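PDB 5XEA: envelope glycoprotein from Thogoto virus, which probably attaches the virus to a receptor on the host cell and then drives fusion of the viral and host membranes. Local coordinates for residues B[42-54]-B[66-80]. Numbering follows the deposited sequence.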
ATOM      1  N   LEU B  42       6.947 -13.980  19.782  1.00 46.40           N
ATOM      2  CA  LEU B  42       6.586 -15.265  19.206  1.00 45.15           C
ATOM      3  C   LEU B  42       7.799 -16.174  19.298  1.00 45.76           C
ATOM      4  O   LEU B  42       8.847 -15.886  18.708  1.00 44.82           O
ATOM      5  CB  LEU B  42       6.122 -15.125  17.758  1.00 41.10           C
ATOM      6  CG  LEU B  42       6.085 -16.442  16.973  1.00 37.21           C
ATOM      7  CD1 LEU B  42       4.986 -17.364  17.483  1.00 33.37           C
ATOM      8  CD2 LEU B  42       5.922 -16.165  15.490  1.00 38.37           C
ATOM      9  N   THR B  43       7.675 -17.240  20.066  1.00 41.48           N
ATOM     10  CA  THR B  43       8.658 -18.318  20.056  1.00 44.78           C
ATOM     11  C   THR B  43       8.055 -19.482  19.285  1.00 37.91           C
ATOM     12  O   THR B  43       6.968 -19.964  19.630  1.00 43.59           O
ATOM     13  CB  THR B  43       9.048 -18.739  21.472  1.00 46.13           C
ATOM     14  OG1 THR B  43       9.612 -17.615  22.153  1.00 49.86           O
ATOM     15  CG2 THR B  43      10.085 -19.857  21.417  1.00 50.75           C
ATOM     16  N   ALA B  44       8.740 -19.908  18.229  1.00 40.12           N
ATOM     17  CA  ALA B  44       8.265 -21.010  17.401  1.00 40.39           C
ATOM     18  C   ALA B  44       9.386 -22.018  17.211  1.00 36.62           C
ATOM     19  O   ALA B  44      10.508 -21.648  16.852  1.00 37.95           O
ATOM     20  CB  ALA B  44       7.759 -20.519  16.043  1.00 38.92           C
ATOM     21  N   GLY B  45       9.081 -23.282  17.448  1.00 36.53           N
ATOM     22  CA  GLY B  45      10.066 -24.339  17.308  1.00 33.63           C
ATOM     23  C   GLY B  45       9.502 -25.544  16.586  1.00 36.81           C
ATOM     24  O   GLY B  45       8.311 -25.845  16.671  1.00 36.94           O
ATOM     25  N   TYR B  46      10.389 -26.241  15.866  1.00 31.24           N
ATOM     26  CA  TYR B  46      10.020 -27.442  15.130  1.00 30.60           C
ATOM     27  C   TYR B  46      11.047 -28.530  15.385  1.00 32.60           C
ATOM     28  O   TYR B  46      12.211 -28.251  15.681  1.00 36.96           O
ATOM     29  CB  TYR B  46       9.885 -27.186  13.608  1.00 31.95           C
ATOM     30  CG  TYR B  46      11.170 -26.829  12.891  1.00 39.94           C
ATOM     31  CD1 TYR B  46      11.964 -27.812  12.299  1.00 32.43           C
ATOM     32  CD2 TYR B  46      11.583 -25.503  12.795  1.00 33.56           C
ATOM     33  CE1 TYR B  46      13.140 -27.480  11.653  1.00 31.08           C
ATOM     34  CE2 TYR B  46      12.759 -25.167  12.154  1.00 33.18           C
ATOM     35  CZ  TYR B  46      13.534 -26.153  11.579  1.00 40.90           C
ATOM     36  OH  TYR B  46      14.704 -25.795  10.935  1.00 34.87           O
ATOM     37  N   ARG B  47      10.597 -29.775  15.263  1.00 36.85           N
ATOM     38  CA  ARG B  47      11.474 -30.934  15.395  1.00 34.85           C
ATOM     39  C   ARG B  47      10.809 -32.110  14.703  1.00 35.97           C
ATOM     40  O   ARG B  47       9.630 -32.392  14.952  1.00 32.68           O
ATOM     41  CB  ARG B  47      11.749 -31.257  16.863  1.00 33.98           C
ATOM     42  CG  ARG B  47      12.580 -32.532  17.101  1.00 40.34           C
ATOM     43  CD  ARG B  47      12.974 -32.578  18.569  1.00 36.84           C
ATOM     44  NE  ARG B  47      11.788 -32.637  19.413  1.00 41.26           N
ATOM     45  CZ  ARG B  47      11.782 -32.462  20.729  1.00 42.82           C
ATOM     46  NH1 ARG B  47      12.912 -32.219  21.379  1.00 39.96           N
ATOM     47  NH2 ARG B  47      10.631 -32.545  21.389  1.00 40.97           N
ATOM     48  N   THR B  48      11.566 -32.792  13.857  1.00 35.30           N
ATOM     49  CA  THR B  48      11.067 -33.947  13.119  1.00 31.67           C
ATOM     50  C   THR B  48      12.192 -34.960  12.989  1.00 35.84           C
ATOM     51  O   THR B  48      13.375 -34.599  12.911  1.00 32.34           O
ATOM     52  CB  THR B  48      10.528 -33.497  11.735  1.00 41.92           C
ATOM     53  OG1 THR B  48       9.332 -32.728  11.920  1.00 35.35           O
ATOM     54  CG2 THR B  48      10.234 -34.656  10.827  1.00 33.74           C
ATOM     55  N   ALA B  49      11.821 -36.241  12.969  1.00 34.95           N
ATOM     56  CA  ALA B  49      12.760 -37.320  12.700  1.00 33.16           C
ATOM     57  C   ALA B  49      12.440 -37.962  11.353  1.00 32.33           C
ATOM     58  O   ALA B  49      11.270 -38.098  10.987  1.00 32.78           O
ATOM     59  CB  ALA B  49      12.717 -38.378  13.815  1.00 30.57           C
ATOM     60  N   TRP B  50      13.479 -38.303  10.599  1.00 32.11           N
ATOM     61  CA  TRP B  50      13.385 -39.248   9.484  1.00 33.99           C
ATOM     62  C   TRP B  50      13.786 -40.615  10.010  1.00 34.07           C
ATOM     63  O   TRP B  50      14.899 -40.777  10.516  1.00 33.15           O
ATOM     64  CB  TRP B  50      14.294 -38.861   8.313  1.00 29.89           C
ATOM     65  CG  TRP B  50      14.356 -39.871   7.189  1.00 33.43           C
ATOM     66  CD1 TRP B  50      15.398 -40.712   6.899  1.00 34.37           C
ATOM     67  CD2 TRP B  50      13.335 -40.154   6.216  1.00 37.07           C
ATOM     68  NE1 TRP B  50      15.087 -41.494   5.806  1.00 39.02           N
ATOM     69  CE2 TRP B  50      13.829 -41.170   5.370  1.00 33.70           C
ATOM     70  CE3 TRP B  50      12.054 -39.643   5.977  1.00 36.11           C
ATOM     71  CZ2 TRP B  50      13.091 -41.684   4.292  1.00 36.69           C
ATOM     72  CZ3 TRP B  50      11.312 -40.161   4.912  1.00 34.49           C
ATOM     73  CH2 TRP B  50      11.840 -41.177   4.080  1.00 34.77           C
ATOM     74  N   VAL B  51      12.879 -41.585   9.908  1.00 39.56           N
ATOM     75  CA  VAL B  51      13.128 -42.947  10.374  1.00 35.44           C
ATOM     76  C   VAL B  51      12.875 -43.909   9.215  1.00 33.31           C
ATOM     77  O   VAL B  51      11.742 -44.006   8.725  1.00 35.74           O
ATOM     78  CB  VAL B  51      12.251 -43.310  11.589  1.00 34.95           C
ATOM     79  CG1 VAL B  51      12.558 -44.725  12.074  1.00 36.97           C
ATOM     80  CG2 VAL B  51      12.463 -42.294  12.725  1.00 44.40           C
ATOM     81  N   ALA B  52      13.923 -44.604   8.772  1.00 32.61           N
ATOM     82  CA  ALA B  52      13.828 -45.618   7.718  1.00 33.07           C
ATOM     83  C   ALA B  52      14.282 -46.967   8.271  1.00 36.28           C
ATOM     84  O   ALA B  52      15.476 -47.182   8.511  1.00 38.32           O
ATOM     85  CB  ALA B  52      14.656 -45.232   6.488  1.00 35.32           C
ATOM     86  N   TYR B  53      13.336 -47.876   8.442  1.00 39.56           N
ATOM     87  CA  TYR B  53      13.593 -49.237   8.904  1.00 34.57           C
ATOM     88  C   TYR B  53      13.352 -50.187   7.733  1.00 39.76           C
ATOM     89  O   TYR B  53      12.219 -50.337   7.270  1.00 38.68           O
ATOM     90  CB  TYR B  53      12.683 -49.558  10.082  1.00 38.69           C
ATOM     91  CG  TYR B  53      12.885 -50.927  10.699  1.00 37.84           C
ATOM     92  CD1 TYR B  53      14.043 -51.227  11.407  1.00 39.99           C
ATOM     93  CD2 TYR B  53      11.903 -51.914  10.597  1.00 39.11           C
ATOM     94  CE1 TYR B  53      14.224 -52.482  11.997  1.00 43.08           C
ATOM     95  CE2 TYR B  53      12.079 -53.175  11.184  1.00 39.81           C
ATOM     96  CZ  TYR B  53      13.238 -53.444  11.886  1.00 41.22           C
ATOM     97  OH  TYR B  53      13.421 -54.678  12.473  1.00 42.87           O
ATOM     98  N   CYS B  54      14.402 -50.828   7.254  1.00 32.45           N
ATOM     99  CA  CYS B  54      14.316 -51.616   6.036  1.00 35.88           C
ATOM    100  C   CYS B  54      14.697 -53.055   6.336  1.00 38.12           C
ATOM    101  O   CYS B  54      15.368 -53.331   7.328  1.00 36.13           O
ATOM    102  CB  CYS B  54      15.238 -51.040   4.965  1.00 33.04           C
ATOM    103  SG  CYS B  54      14.905 -49.285   4.622  1.00 47.02           S
ATOM    104  N   CYS B  66      10.976 -51.126   2.772  1.00 37.29           N
ATOM    105  CA  CYS B  66      11.265 -50.142   3.813  1.00 46.73           C
ATOM    106  C   CYS B  66       9.990 -49.544   4.379  1.00 48.18           C
ATOM    107  O   CYS B  66       9.007 -49.322   3.661  1.00 41.95           O
ATOM    108  CB  CYS B  66      12.130 -48.975   3.308  1.00 56.27           C
ATOM    109  SG  CYS B  66      13.839 -49.368   2.873  1.00 72.05           S
ATOM    110  N   ASN B  67      10.038 -49.258   5.681  1.00 41.68           N
ATOM    111  CA  ASN B  67       9.086 -48.383   6.359  1.00 39.45           C
ATOM    112  C   ASN B  67       9.863 -47.110   6.680  1.00 36.62           C
ATOM    113  O   ASN B  67      10.523 -47.017   7.718  1.00 36.79           O
ATOM    114  CB  ASN B  67       8.523 -49.019   7.604  1.00 41.04           C
ATOM    115  CG  ASN B  67       7.553 -48.120   8.318  1.00 45.50           C
ATOM    116  OD1 ASN B  67       6.966 -47.221   7.718  1.00 48.34           O
ATOM    117  ND2 ASN B  67       7.388 -48.343   9.614  1.00 51.29           N
ATOM    118  N   ALA B  68       9.795 -46.140   5.766  1.00 33.92           N
ATOM    119  CA  ALA B  68      10.607 -44.925   5.795  1.00 37.43           C
ATOM    120  C   ALA B  68       9.667 -43.734   5.791  1.00 38.44           C
ATOM    121  O   ALA B  68       8.859 -43.594   4.866  1.00 39.57           O
ATOM    122  CB  ALA B  68      11.549 -44.869   4.580  1.00 32.59           C
ATOM    123  N   ARG B  69       9.763 -42.883   6.812  1.00 37.24           N
ATOM    124  CA  ARG B  69       8.771 -41.831   6.974  1.00 37.68           C
ATOM    125  C   ARG B  69       9.307 -40.779   7.925  1.00 35.28           C
ATOM    126  O   ARG B  69      10.257 -41.017   8.679  1.00 31.79           O
ATOM    127  CB  ARG B  69       7.437 -42.384   7.501  1.00 37.48           C
ATOM    128  CG  ARG B  69       7.449 -42.842   8.954  1.00 32.89           C
ATOM    129  CD  ARG B  69       8.177 -44.164   9.144  1.00 38.08           C
ATOM    130  NE  ARG B  69       8.012 -44.705  10.488  1.00 40.85           N
ATOM    131  CZ  ARG B  69       8.765 -45.666  11.030  1.00 40.74           C
ATOM    132  NH1 ARG B  69       9.781 -46.220  10.358  1.00 35.25           N
ATOM    133  NH2 ARG B  69       8.495 -46.074  12.264  1.00 41.12           N
ATOM    134  N   LEU B  70       8.680 -39.603   7.875  1.00 35.17           N
ATOM    135  CA  LEU B  70       8.952 -38.530   8.816  1.00 34.46           C
ATOM    136  C   LEU B  70       8.037 -38.684  10.017  1.00 40.45           C
ATOM    137  O   LEU B  70       6.853 -38.997   9.870  1.00 43.92           O
ATOM    138  CB  LEU B  70       8.716 -37.159   8.168  1.00 30.88           C
ATOM    139  CG  LEU B  70       9.627 -36.781   7.008  1.00 37.88           C
ATOM    140  CD1 LEU B  70       9.014 -35.604   6.211  1.00 36.14           C
ATOM    141  CD2 LEU B  70      11.058 -36.467   7.525  1.00 29.15           C
ATOM    142  N   LEU B  71       8.580 -38.426  11.203  1.00 35.48           N
ATOM    143  CA  LEU B  71       7.813 -38.474  12.442  1.00 41.06           C
ATOM    144  C   LEU B  71       7.992 -37.153  13.170  1.00 33.95           C
ATOM    145  O   LEU B  71       9.124 -36.757  13.463  1.00 42.55           O
ATOM    146  CB  LEU B  71       8.278 -39.647  13.318  1.00 33.65           C
ATOM    147  CG  LEU B  71       8.097 -41.020  12.695  1.00 41.57           C
ATOM    148  CD1 LEU B  71       8.717 -42.084  13.586  1.00 37.00           C
ATOM    149  CD2 LEU B  71       6.617 -41.303  12.460  1.00 45.44           C
ATOM    150  N   HIS B  72       6.894 -36.465  13.457  1.00 40.32           N
ATOM    151  CA  HIS B  72       6.972 -35.147  14.088  1.00 40.22           C
ATOM    152  C   HIS B  72       7.065 -35.265  15.605  1.00 39.22           C
ATOM    153  O   HIS B  72       6.324 -36.039  16.212  1.00 37.96           O
ATOM    154  CB  HIS B  72       5.764 -34.314  13.705  1.00 33.59           C
ATOM    155  CG  HIS B  72       5.650 -34.094  12.233  1.00 41.36           C
ATOM    156  ND1 HIS B  72       6.718 -33.675  11.467  1.00 33.29           N
ATOM    157  CD2 HIS B  72       4.609 -34.258  11.383  1.00 45.82           C
ATOM    158  CE1 HIS B  72       6.334 -33.576  10.206  1.00 46.81           C
ATOM    159  NE2 HIS B  72       5.058 -33.919  10.129  1.00 53.60           N
ATOM    160  N   TYR B  73       7.976 -34.498  16.210  1.00 39.11           N
ATOM    161  CA  TYR B  73       8.111 -34.410  17.665  1.00 37.23           C
ATOM    162  C   TYR B  73       8.123 -32.945  18.088  1.00 38.69           C
ATOM    163  O   TYR B  73       9.128 -32.446  18.606  1.00 41.58           O
ATOM    164  CB  TYR B  73       9.382 -35.107  18.157  1.00 37.00           C
ATOM    165  CG  TYR B  73       9.416 -36.596  17.910  1.00 45.60           C
ATOM    166  CD1 TYR B  73       9.075 -37.498  18.918  1.00 44.42           C
ATOM    167  CD2 TYR B  73       9.804 -37.105  16.671  1.00 37.50           C
ATOM    168  CE1 TYR B  73       9.111 -38.869  18.695  1.00 46.34           C
ATOM    169  CE2 TYR B  73       9.827 -38.451  16.440  1.00 33.67           C
ATOM    170  CZ  TYR B  73       9.485 -39.339  17.454  1.00 47.61           C
ATOM    171  OH  TYR B  73       9.524 -40.698  17.213  1.00 54.25           O
ATOM    172  N   PRO B  74       7.023 -32.228  17.883  1.00 37.26           N
ATOM    173  CA  PRO B  74       7.000 -30.810  18.218  1.00 43.50           C
ATOM    174  C   PRO B  74       7.341 -30.612  19.683  1.00 38.51           C
ATOM    175  O   PRO B  74       6.954 -31.433  20.525  1.00 44.20           O
ATOM    176  CB  PRO B  74       5.547 -30.403  17.923  1.00 37.31           C
ATOM    177  CG  PRO B  74       4.787 -31.679  18.102  1.00 42.42           C
ATOM    178  CD  PRO B  74       5.684 -32.736  17.536  1.00 40.84           C
ATOM    179  N   PRO B  75       8.085 -29.559  20.026  1.00 44.73           N
ATOM    180  CA  PRO B  75       8.470 -29.362  21.431  1.00 38.56           C
ATOM    181  C   PRO B  75       7.261 -29.087  22.309  1.00 42.26           C
ATOM    182  O   PRO B  75       6.281 -28.471  21.888  1.00 45.63           O
ATOM    183  CB  PRO B  75       9.419 -28.158  21.385  1.00 42.73           C
ATOM    184  CG  PRO B  75       9.050 -27.427  20.118  1.00 40.65           C
ATOM    185  CD  PRO B  75       8.567 -28.466  19.150  1.00 43.01           C
ATOM    186  N   SER B  76       7.331 -29.599  23.532  1.00 41.67           N
ATOM    187  CA  SER B  76       6.383 -29.251  24.574  1.00 49.48           C
ATOM    188  C   SER B  76       6.561 -27.784  24.965  1.00 48.87           C
ATOM    189  O   SER B  76       7.554 -27.133  24.624  1.00 48.10           O
ATOM    190  CB  SER B  76       6.599 -30.134  25.800  1.00 51.03           C
ATOM    191  OG  SER B  76       7.853 -29.803  26.373  1.00 56.30           O
ATOM    192  N   ARG B  77       5.591 -27.263  25.710  1.00 45.24           N
ATOM    193  CA  ARG B  77       5.695 -25.874  26.155  1.00 48.31           C
ATOM    194  C   ARG B  77       6.962 -25.649  26.974  1.00 47.94           C
ATOM    195  O   ARG B  77       7.695 -24.679  26.750  1.00 53.11           O
ATOM    196  CB  ARG B  77       4.451 -25.488  26.948  1.00 59.62           C
ATOM    197  CG  ARG B  77       4.462 -24.071  27.461  1.00 58.46           C
ATOM    198  CD  ARG B  77       3.149 -23.783  28.138  1.00 64.68           C
ATOM    199  NE  ARG B  77       2.989 -22.382  28.495  1.00 78.76           N
ATOM    200  CZ  ARG B  77       1.820 -21.756  28.581  1.00 80.03           C
ATOM    201  NH1 ARG B  77       0.697 -22.402  28.328  1.00 74.44           N
ATOM    202  NH2 ARG B  77       1.792 -20.478  28.902  1.00 80.52           N
ATOM    203  N   ASP B  78       7.249 -26.554  27.916  1.00 51.24           N
ATOM    204  CA  ASP B  78       8.468 -26.446  28.713  1.00 58.49           C
ATOM    205  C   ASP B  78       9.718 -26.516  27.846  1.00 57.21           C
ATOM    206  O   ASP B  78      10.673 -25.756  28.059  1.00 49.41           O
ATOM    207  CB  ASP B  78       8.494 -27.554  29.764  1.00 69.11           C
ATOM    208  CG  ASP B  78       7.381 -27.416  30.784  1.00 82.06           C
ATOM    209  OD1 ASP B  78       6.993 -26.269  31.091  1.00 71.32           O
ATOM    210  OD2 ASP B  78       6.906 -28.460  31.277  1.00 92.47           O
ATOM    211  N   GLU B  79       9.742 -27.440  26.874  1.00 55.35           N
ATOM    212  CA  GLU B  79      10.852 -27.489  25.930  1.00 47.34           C
ATOM    213  C   GLU B  79      10.975 -26.172  25.182  1.00 47.48           C
ATOM    214  O   GLU B  79      12.061 -25.589  25.098  1.00 50.04           O
ATOM    215  CB  GLU B  79      10.666 -28.650  24.941  1.00 52.69           C
ATOM    216  CG  GLU B  79      10.980 -30.035  25.496  1.00 62.72           C
ATOM    217  CD  GLU B  79      10.933 -31.126  24.425  1.00 57.93           C
ATOM    218  OE1 GLU B  79       9.826 -31.513  23.992  1.00 51.60           O
ATOM    219  OE2 GLU B  79      12.015 -31.584  24.013  1.00 56.33           O
ATOM    220  N   LEU B  80       9.863 -25.688  24.629  1.00 50.19           N
ATOM    221  CA  LEU B  80       9.894 -24.462  23.833  1.00 51.69           C
ATOM    222  C   LEU B  80      10.472 -23.303  24.634  1.00 59.15           C
ATOM    223  O   LEU B  80      11.327 -22.553  24.141  1.00 53.39           O
ATOM    224  CB  LEU B  80       8.485 -24.132  23.335  1.00 47.05           C
ATOM    225  CG  LEU B  80       8.413 -23.179  22.144  1.00 50.61           C
ATOM    226  CD1 LEU B  80       9.491 -23.524  21.145  1.00 41.45           C
ATOM    227  CD2 LEU B  80       7.048 -23.257  21.499  1.00 46.13           C
TER
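Cys66 is tied to Cys54 by a disulfide across a non-hydrogen-bonded pair, SG to SG 2.0 Å. Strand 66-72 runs antiparallel to strand 42-54. The backbone of Asn67 makes two bonds with Tyr53. Tyr53 N and Arg69 NH1 reach Asn67 O from opposite faces of its plane. The CB of Ala68 touches Ala52 CB and, at 3.6 Å, Trp50 CZ2. Arg69 exchanges backbone bonds with Val51. With CG between its backbone N and carbonyl carbon (chi1 71°) and a bend at chi2, the chain brings one guanidinium face over Val51 CG1. Asn67 ND2 sits over the centre of the opposite face. Leu70 CD2 lies 3.7 Å from Trp50 CE3, at the edge of the indole; Trp50 NE1 bonds to Arg125 O, and Tyr439 of a second subunit packs edge-to-face with Trp50. Leu71 pairs with Ala49 through two backbone bonds and sets CD1 against Val51 CG2. His72 ND1 and Thr48 OG1 share a hydrogen bond of 2.8 Å in the plane of the imidazole. Beyond the strand, Tyr73 N bonds to Arg47 O, and Tyr73 O accepts from Arg47 NE at 2.8 Å. Pro75 sets CD and CG against the carbonyl of Gly45. Glu79 receives Arg47 end-on, NH1 to OE2 and NH2 to OE1, both at 2.9 Å, with the planes 39° apart. Glu79 OE1 also accepts from Ser76 N, while Ser76 OG accepts from Glu79 N. Leu80 CD1 packs on Thr43 CG2. This is a disulfide-linked beta hairpin in an antiparallel sheet of this gp64-family glycoprotein, followed by a capping-box helix salt-bridged to the longer strand.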